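PDB 6NAL: thiol-activated cytolysin from Desulfobulbus propionicus, which probably assembles into oligomers on target membranes and pierces them with a large beta-barrel pore, as related cholesterol-dependent cytolysins do. Local coordinates for residues A[144-149]-A[191-196]; A[171-176]-A[290-295]; A[240-245]-A[295-300]. All blocks are in the same frame, centred on the assembly; numbering follows the deposited sequence.

Contact 1 of 3, residues A[144-149]-A[191-196]; sequences ANFQYS and IRFKQI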
# COMPACT_ATOMS: atom_id res chain seq x y z
N ALA A 144 27.20 29.82 2.08
CA ALA A 144 26.47 28.66 2.59
C ALA A 144 26.41 27.54 1.54
O ALA A 144 26.00 27.76 0.39
CB ALA A 144 25.07 29.09 3.04
N ASN A 145 26.86 26.35 1.93
CA ASN A 145 26.87 25.18 1.05
C ASN A 145 26.60 23.96 1.95
O ASN A 145 27.52 23.45 2.60
CB ASN A 145 28.19 25.01 0.30
CG ASN A 145 28.24 23.68 -0.47
OD1 ASN A 145 27.22 22.97 -0.53
ND2 ASN A 145 29.39 23.33 -1.04
N PHE A 146 25.35 23.51 1.97
CA PHE A 146 24.88 22.65 3.05
C PHE A 146 24.66 21.24 2.56
O PHE A 146 24.25 21.03 1.42
CB PHE A 146 23.59 23.20 3.68
CG PHE A 146 23.80 24.39 4.59
CD1 PHE A 146 24.56 24.28 5.77
CD2 PHE A 146 23.23 25.61 4.30
CE1 PHE A 146 24.75 25.38 6.62
CE2 PHE A 146 23.42 26.70 5.15
CZ PHE A 146 24.16 26.57 6.32
N GLN A 147 24.99 20.28 3.42
CA GLN A 147 24.39 18.95 3.37
C GLN A 147 23.01 18.98 4.02
O GLN A 147 22.76 19.67 5.01
CB GLN A 147 25.28 17.91 4.06
CG GLN A 147 24.58 16.57 4.20
CD GLN A 147 25.26 15.65 5.22
OE1 GLN A 147 26.40 15.90 5.63
NE2 GLN A 147 24.56 14.58 5.61
N TYR A 148 22.09 18.21 3.44
CA TYR A 148 20.68 18.32 3.75
C TYR A 148 20.20 16.97 4.24
O TYR A 148 20.63 15.95 3.73
CB TYR A 148 19.92 18.79 2.53
CG TYR A 148 18.46 18.97 2.76
CD1 TYR A 148 17.98 20.11 3.36
CD2 TYR A 148 17.56 18.03 2.33
CE1 TYR A 148 16.63 20.29 3.55
CE2 TYR A 148 16.20 18.19 2.53
CZ TYR A 148 15.75 19.33 3.13
OH TYR A 148 14.41 19.54 3.32
N SER A 149 19.40 16.98 5.30
CA SER A 149 18.81 15.75 5.84
C SER A 149 17.42 16.06 6.34
O SER A 149 17.22 17.10 6.96
CB SER A 149 19.57 15.15 7.03
OG SER A 149 20.90 14.85 6.67
N ILE A 191 14.41 18.70 9.89
CA ILE A 191 15.34 19.01 8.82
C ILE A 191 16.64 19.52 9.43
O ILE A 191 16.62 20.31 10.37
CB ILE A 191 14.73 20.07 7.88
CG1 ILE A 191 13.47 19.52 7.20
CG2 ILE A 191 15.72 20.55 6.81
CD1 ILE A 191 12.71 20.57 6.44
N ARG A 192 17.75 19.10 8.85
CA ARG A 192 19.05 19.61 9.22
C ARG A 192 19.83 20.06 8.00
O ARG A 192 20.02 19.28 7.08
CB ARG A 192 19.86 18.56 9.93
CG ARG A 192 21.07 19.13 10.54
CD ARG A 192 22.06 18.10 11.00
NE ARG A 192 22.37 17.15 9.96
CZ ARG A 192 23.17 16.11 10.14
NH1 ARG A 192 23.73 15.95 11.33
NH2 ARG A 192 23.39 15.25 9.14
N PHE A 193 20.35 21.28 8.06
CA PHE A 193 21.34 21.79 7.11
C PHE A 193 22.70 21.77 7.78
O PHE A 193 22.86 22.33 8.86
CB PHE A 193 21.02 23.23 6.69
CG PHE A 193 19.72 23.37 5.93
CD1 PHE A 193 18.53 23.46 6.60
CD2 PHE A 193 19.72 23.43 4.56
CE1 PHE A 193 17.35 23.59 5.94
CE2 PHE A 193 18.56 23.57 3.88
CZ PHE A 193 17.34 23.65 4.58
N LYS A 194 23.70 21.12 7.16
CA LYS A 194 24.99 20.99 7.81
C LYS A 194 26.13 21.40 6.90
O LYS A 194 26.27 20.86 5.80
CB LYS A 194 25.22 19.56 8.28
CG LYS A 194 26.55 19.32 9.09
CD LYS A 194 26.90 17.80 9.12
CE LYS A 194 27.41 17.46 10.49
NZ LYS A 194 26.95 16.10 11.01
N GLN A 195 27.00 22.27 7.39
CA GLN A 195 28.16 22.69 6.61
C GLN A 195 29.44 22.56 7.41
O GLN A 195 29.54 23.13 8.50
CB GLN A 195 28.02 24.13 6.10
CG GLN A 195 29.15 24.50 5.18
CD GLN A 195 28.98 25.89 4.55
OE1 GLN A 195 28.01 26.59 4.85
NE2 GLN A 195 29.95 26.30 3.73
N ILE A 196 30.42 21.87 6.85
CA ILE A 196 31.74 21.72 7.45
C ILE A 196 32.67 22.79 6.89
O ILE A 196 32.95 22.81 5.68
CB ILE A 196 32.32 20.32 7.17
CG1 ILE A 196 31.35 19.22 7.66
CG2 ILE A 196 33.68 20.16 7.78
CD1 ILE A 196 31.82 17.79 7.27
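The ring of Phe146 lies between two neighbours from segment 191-196: CB of Phe193 over one face and the amide of Gln195, led by OE1, over the opposite one, with Lys194 C at its edge. Phe146, Phe193 and Tyr148 form an aromatic cluster on an antiparallel strand pair of the central sheet of the pore-forming domain, the MACPF/CDC fold. Phe193 CB stands 3.9 Å from the centroid of the Phe146 ring, a CH-pi contact, while the Phe193 ring turns its edge to that same ring in an offset edge-to-face arrangement, planes at 72°. Tyr148 in turn presents its edge to the face of Phe193, with Tyr148 CD1 3.5 Å from Phe193 CE2. The two side chains run alongside each other, and beyond them Tyr148 CE1 rests on Ile191 CG2 at 3.4 Å. Trp320 and Ile319 of helix 309-320 continue this apolar layer.

The other side of the sheet carries Gln147, Ser149, Arg192 and Lys194. Arg192 bends at chi3 so that Lys194 CD lies over the centre of its guanidinium; its buried NE has no partner in the model, whereas Lys194 NZ bonds to Asn335. Between the two faces the strands are joined by backbone bonds: Gln147 N donates to Lys194 O (2.8 Å), Lys194 N returns a bond to Gln147 O (2.8 Å), and Ser149 and Arg192 form the next hydrogen-bonded pair. Segment 144-149 borders the second subunit: Asn145 OD1 bonds to Thr442 OG1 and Tyr148 N to Tyr445 OH of that chain.

Where regular pairing stops, a side chain takes over. Gln195, extended and held at NE2 by Pro143 O, receives the backbone N-H of Asn145, Asn145 N to Gln195 OE1 measuring 3.1 Å; the donor sits well above the carbonyl plane, at a C=O...N angle of only 91°.

Contact 2 of 3, residues A[171-176]-A[290-295]; sequences KQKLSI and SIVVHG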
# COMPACT_ATOMS: atom_id res chain seq x y z
N LYS A 171 17.88 18.79 22.88
CA LYS A 171 16.74 18.75 23.80
C LYS A 171 16.59 20.08 24.52
O LYS A 171 15.46 20.57 24.68
CB LYS A 171 16.88 17.56 24.77
CG LYS A 171 16.28 16.26 24.10
CD LYS A 171 15.83 15.24 25.16
CE LYS A 171 16.97 14.84 26.08
NZ LYS A 171 16.52 13.99 27.22
N GLN A 172 17.72 20.64 24.99
CA GLN A 172 17.69 21.98 25.57
C GLN A 172 17.04 22.97 24.62
O GLN A 172 16.03 23.61 24.95
CB GLN A 172 19.11 22.47 25.95
CG GLN A 172 19.10 23.79 26.73
CD GLN A 172 20.14 24.82 26.23
OE1 GLN A 172 21.11 24.46 25.53
NE2 GLN A 172 19.95 26.10 26.59
N LYS A 173 17.61 23.13 23.43
CA LYS A 173 17.32 24.29 22.60
C LYS A 173 15.99 24.14 21.85
O LYS A 173 15.15 25.05 21.86
CB LYS A 173 18.48 24.52 21.62
CG LYS A 173 19.86 24.77 22.27
CD LYS A 173 20.07 26.24 22.71
CE LYS A 173 21.45 26.48 23.33
NZ LYS A 173 21.78 27.95 23.49
N LEU A 174 15.77 23.00 21.20
CA LEU A 174 14.53 22.79 20.44
C LEU A 174 13.38 22.33 21.31
O LEU A 174 12.27 22.15 20.80
CB LEU A 174 14.71 21.75 19.34
CG LEU A 174 15.44 22.19 18.08
CD1 LEU A 174 15.58 21.06 17.09
CD2 LEU A 174 14.75 23.39 17.44
N SER A 175 13.63 22.08 22.59
CA SER A 175 12.61 21.56 23.51
C SER A 175 11.90 20.35 22.89
O SER A 175 10.74 20.39 22.46
CB SER A 175 11.65 22.69 23.88
OG SER A 175 11.02 22.42 25.12
N ILE A 176 12.67 19.27 22.85
CA ILE A 176 12.26 17.97 22.34
C ILE A 176 11.94 17.08 23.53
O ILE A 176 12.82 16.77 24.33
CB ILE A 176 13.38 17.34 21.49
CG1 ILE A 176 13.71 18.23 20.29
CG2 ILE A 176 12.99 15.92 21.13
CD1 ILE A 176 13.01 17.84 19.08
N SER A 290 10.26 25.51 14.88
CA SER A 290 11.31 25.85 15.82
C SER A 290 12.62 25.71 15.08
O SER A 290 12.75 24.83 14.25
CB SER A 290 11.31 24.96 17.02
OG SER A 290 10.16 25.25 17.77
N ILE A 291 13.58 26.55 15.41
CA ILE A 291 14.86 26.58 14.71
C ILE A 291 15.99 26.83 15.68
O ILE A 291 15.93 27.71 16.54
CB ILE A 291 14.89 27.66 13.63
CG1 ILE A 291 13.76 27.40 12.65
CG2 ILE A 291 16.21 27.67 12.99
CD1 ILE A 291 13.71 28.47 11.59
N VAL A 292 17.06 26.09 15.49
CA VAL A 292 18.27 26.32 16.24
C VAL A 292 19.42 26.41 15.25
O VAL A 292 19.54 25.60 14.33
CB VAL A 292 18.50 25.23 17.30
CG1 VAL A 292 18.50 23.92 16.68
CG2 VAL A 292 19.82 25.42 18.00
N VAL A 293 20.28 27.39 15.48
CA VAL A 293 21.42 27.66 14.63
C VAL A 293 22.67 27.60 15.51
O VAL A 293 22.73 28.25 16.55
CB VAL A 293 21.28 29.02 13.94
CG1 VAL A 293 22.63 29.39 13.29
CG2 VAL A 293 20.12 29.03 12.90
N HIS A 294 23.68 26.86 15.07
CA HIS A 294 24.82 26.49 15.92
C HIS A 294 26.08 26.57 15.07
O HIS A 294 26.14 25.96 14.00
CB HIS A 294 24.57 25.09 16.50
CG HIS A 294 25.63 24.60 17.43
ND1 HIS A 294 26.02 23.27 17.48
CD2 HIS A 294 26.36 25.25 18.35
CE1 HIS A 294 26.97 23.14 18.38
NE2 HIS A 294 27.21 24.32 18.91
N GLY A 295 27.05 27.38 15.50
CA GLY A 295 28.27 27.55 14.74
C GLY A 295 28.21 28.76 13.83
O GLY A 295 27.26 28.90 13.05
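Helix 167-174 packs on strand 287-294 of the central sheet in the MACPF/CDC fold, an alpha-on-beta contact that is purely van der Waals between the two segments. By analogy with relatives, this helix probably belongs to one of the bundles that unfold into transmembrane beta-hairpins.

The tight part is Leu174. Its CG is turned anti to its own carbonyl carbon (chi1 -77°), which carries the branched end over the strand. There it crosses Val292 at about a right angle: Leu174 CG is 3.8 Å from Val292 CG1, and CD2 reaches along the strand to Ser290, 3.8 Å from its CB. Ser290 and Val292, two residues apart, both direct their side chains at the helix, while Ile291 between them turns away to meet helix 309-320. Val292 holds CG1 in the crowded position between its backbone N and carbonyl carbon (chi1 55°), the placement that sets this methyl beneath Leu174. The polar end of Ser290 is spent on Asn302, so only its CB serves the apolar contact.

Packing thins toward the solvent side at Lys173. That side chain starts toward the strand but bends at chi2 and departs, its NZ forming a salt bridge with Glu298, just past the turn that follows the strand. Beyond Leu174, exposed Ser175 leaves the helical path with a positive phi of 49°. What Lys173 gives to the strand is its root alone, CB lying 4.0 Å from Val292 CG2.

Contact 3 of 3, residues A[240-245]-A[295-300]; sequences YGRQIF and GGSEAV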
# COMPACT_ATOMS: atom_id res chain seq x y z
N TYR A 240 34.66 20.92 12.07
CA TYR A 240 34.14 22.16 12.62
C TYR A 240 33.29 22.87 11.57
O TYR A 240 33.65 22.92 10.39
CB TYR A 240 35.30 23.12 13.05
CG TYR A 240 36.19 22.54 14.09
CD1 TYR A 240 37.16 21.64 13.74
CD2 TYR A 240 36.05 22.87 15.42
CE1 TYR A 240 37.99 21.10 14.66
CE2 TYR A 240 36.90 22.33 16.39
CZ TYR A 240 37.87 21.45 15.98
OH TYR A 240 38.71 20.83 16.85
N GLY A 241 32.20 23.47 11.99
CA GLY A 241 31.39 24.14 11.02
C GLY A 241 30.13 24.70 11.61
O GLY A 241 30.16 25.26 12.69
N ARG A 242 29.00 24.54 10.90
CA ARG A 242 27.75 25.21 11.20
C ARG A 242 26.59 24.26 10.93
O ARG A 242 26.62 23.48 9.98
CB ARG A 242 27.59 26.45 10.32
CG ARG A 242 26.29 27.21 10.42
CD ARG A 242 26.44 28.50 9.56
NE ARG A 242 25.20 29.21 9.32
CZ ARG A 242 24.66 30.07 10.16
NH1 ARG A 242 25.27 30.30 11.31
NH2 ARG A 242 23.52 30.72 9.85
N GLN A 243 25.53 24.42 11.67
CA GLN A 243 24.46 23.45 11.67
C GLN A 243 23.18 24.22 11.96
O GLN A 243 23.13 25.05 12.86
CB GLN A 243 24.76 22.35 12.70
CG GLN A 243 24.22 21.02 12.39
CD GLN A 243 24.92 19.90 13.14
OE1 GLN A 243 24.97 18.78 12.65
NE2 GLN A 243 25.44 20.19 14.33
N ILE A 244 22.18 23.93 11.17
CA ILE A 244 20.84 24.47 11.33
C ILE A 244 19.85 23.31 11.43
O ILE A 244 19.84 22.41 10.58
CB ILE A 244 20.47 25.38 10.16
CG1 ILE A 244 21.55 26.46 10.04
CG2 ILE A 244 19.08 25.91 10.38
CD1 ILE A 244 21.49 27.21 8.75
N PHE A 245 19.00 23.35 12.44
CA PHE A 245 17.94 22.38 12.62
C PHE A 245 16.61 23.09 12.53
O PHE A 245 16.45 24.14 13.14
CB PHE A 245 18.03 21.71 13.99
CG PHE A 245 19.14 20.72 14.10
CD1 PHE A 245 20.37 21.09 14.55
CD2 PHE A 245 18.92 19.39 13.75
CE1 PHE A 245 21.40 20.16 14.66
CE2 PHE A 245 19.94 18.46 13.85
CZ PHE A 245 21.17 18.84 14.31
N GLY A 295 27.05 27.38 15.50
CA GLY A 295 28.27 27.55 14.74
C GLY A 295 28.21 28.76 13.83
O GLY A 295 27.26 28.90 13.05
N GLY A 296 29.22 29.62 13.87
CA GLY A 296 29.06 30.98 13.35
C GLY A 296 28.22 31.80 14.32
O GLY A 296 28.47 31.80 15.56
N SER A 297 27.25 32.56 13.80
CA SER A 297 26.06 32.89 14.56
C SER A 297 25.63 31.82 15.57
O SER A 297 25.86 30.61 15.33
CB SER A 297 24.92 33.12 13.55
OG SER A 297 24.48 31.87 13.04
N GLU A 298 24.83 32.21 16.58
CA GLU A 298 24.19 31.23 17.44
C GLU A 298 22.83 31.82 17.69
O GLU A 298 22.75 32.95 18.15
CB GLU A 298 24.86 30.92 18.77
CG GLU A 298 24.05 29.80 19.52
CD GLU A 298 24.40 29.62 21.01
OE1 GLU A 298 24.19 28.49 21.56
OE2 GLU A 298 24.82 30.63 21.64
N ALA A 299 21.77 31.09 17.33
CA ALA A 299 20.42 31.62 17.54
C ALA A 299 19.46 30.47 17.75
O ALA A 299 19.69 29.36 17.30
CB ALA A 299 19.94 32.45 16.35
N VAL A 300 18.37 30.74 18.47
CA VAL A 300 17.21 29.85 18.45
C VAL A 300 15.98 30.70 18.26
O VAL A 300 15.92 31.82 18.78
CB VAL A 300 17.04 28.94 19.69
CG1 VAL A 300 18.44 28.37 20.06
CG2 VAL A 300 16.47 29.62 20.80
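A glycine-pair turn, Gly295-Gly296, joins strands 287-294 and 299-305 at the edge of the central sheet, and the contact is the place where this turn leans on strand 232-250. The link is carried by one side chain, Arg242, which holds the turn with a single nitrogen. Its chain runs extended from CG to NE, with CG anti to the backbone N (chi1 175°), and passes alongside the carbonyl of Gly295, its CG 3.3 Å from Gly295 O.

At the tip, NH1 forks. One bond goes to the carbonyl, Arg242 NH1 to Gly295 O at 3.0 Å, with the donor in the carbonyl plane. The other, nearly straight at 172°, goes to the hydroxyl: Arg242 NH1 to Ser297 OG measures 2.5 Å, very short. Both acceptors lie at the guanidinium edge, close to its plane, so the two bonds together fix the rotation of the group and tie the first and third residues of the turn. Ser297 meets it with OG in the crowded position between its backbone N and carbonyl carbon. NH2 has a weak bond to Ile318 O of helix 309-320, which joins the same buried charge to a third element.

Having no side chain, Gly295 can bring its CA within 3.6 Å of Gly241 O; a CB would point into that oxygen, and the backbone (phi 95°) itself suits none. Such a glycine pair between two strands at the sheet edge is characteristic of cholesterol-dependent cytolysins, where it is thought to act as a hinge for the edge strand that follows the turn.

In the fold
All three contacts belong to the pore-forming domain and meet on one antiparallel sheet. Contact 1 closes first along the chain, before contact 3 opens; contact 2 alternates with both. Contacts 1 and 3 have centres about 10 Å apart and join through neighbouring strands 187-202 and 232-250. Contacts 2 and 3, also about 10 Å apart, share Gly295, and strand 287-294 bonds to strand 232-250. Contacts 1 and 2 do not touch, their centres about 15 Å apart. The sequence across the sheet thus runs from the subunit-facing strand 147-152 to the edge strand 299-305, whose release probably lets cytolysin subunits pair during pore assembly.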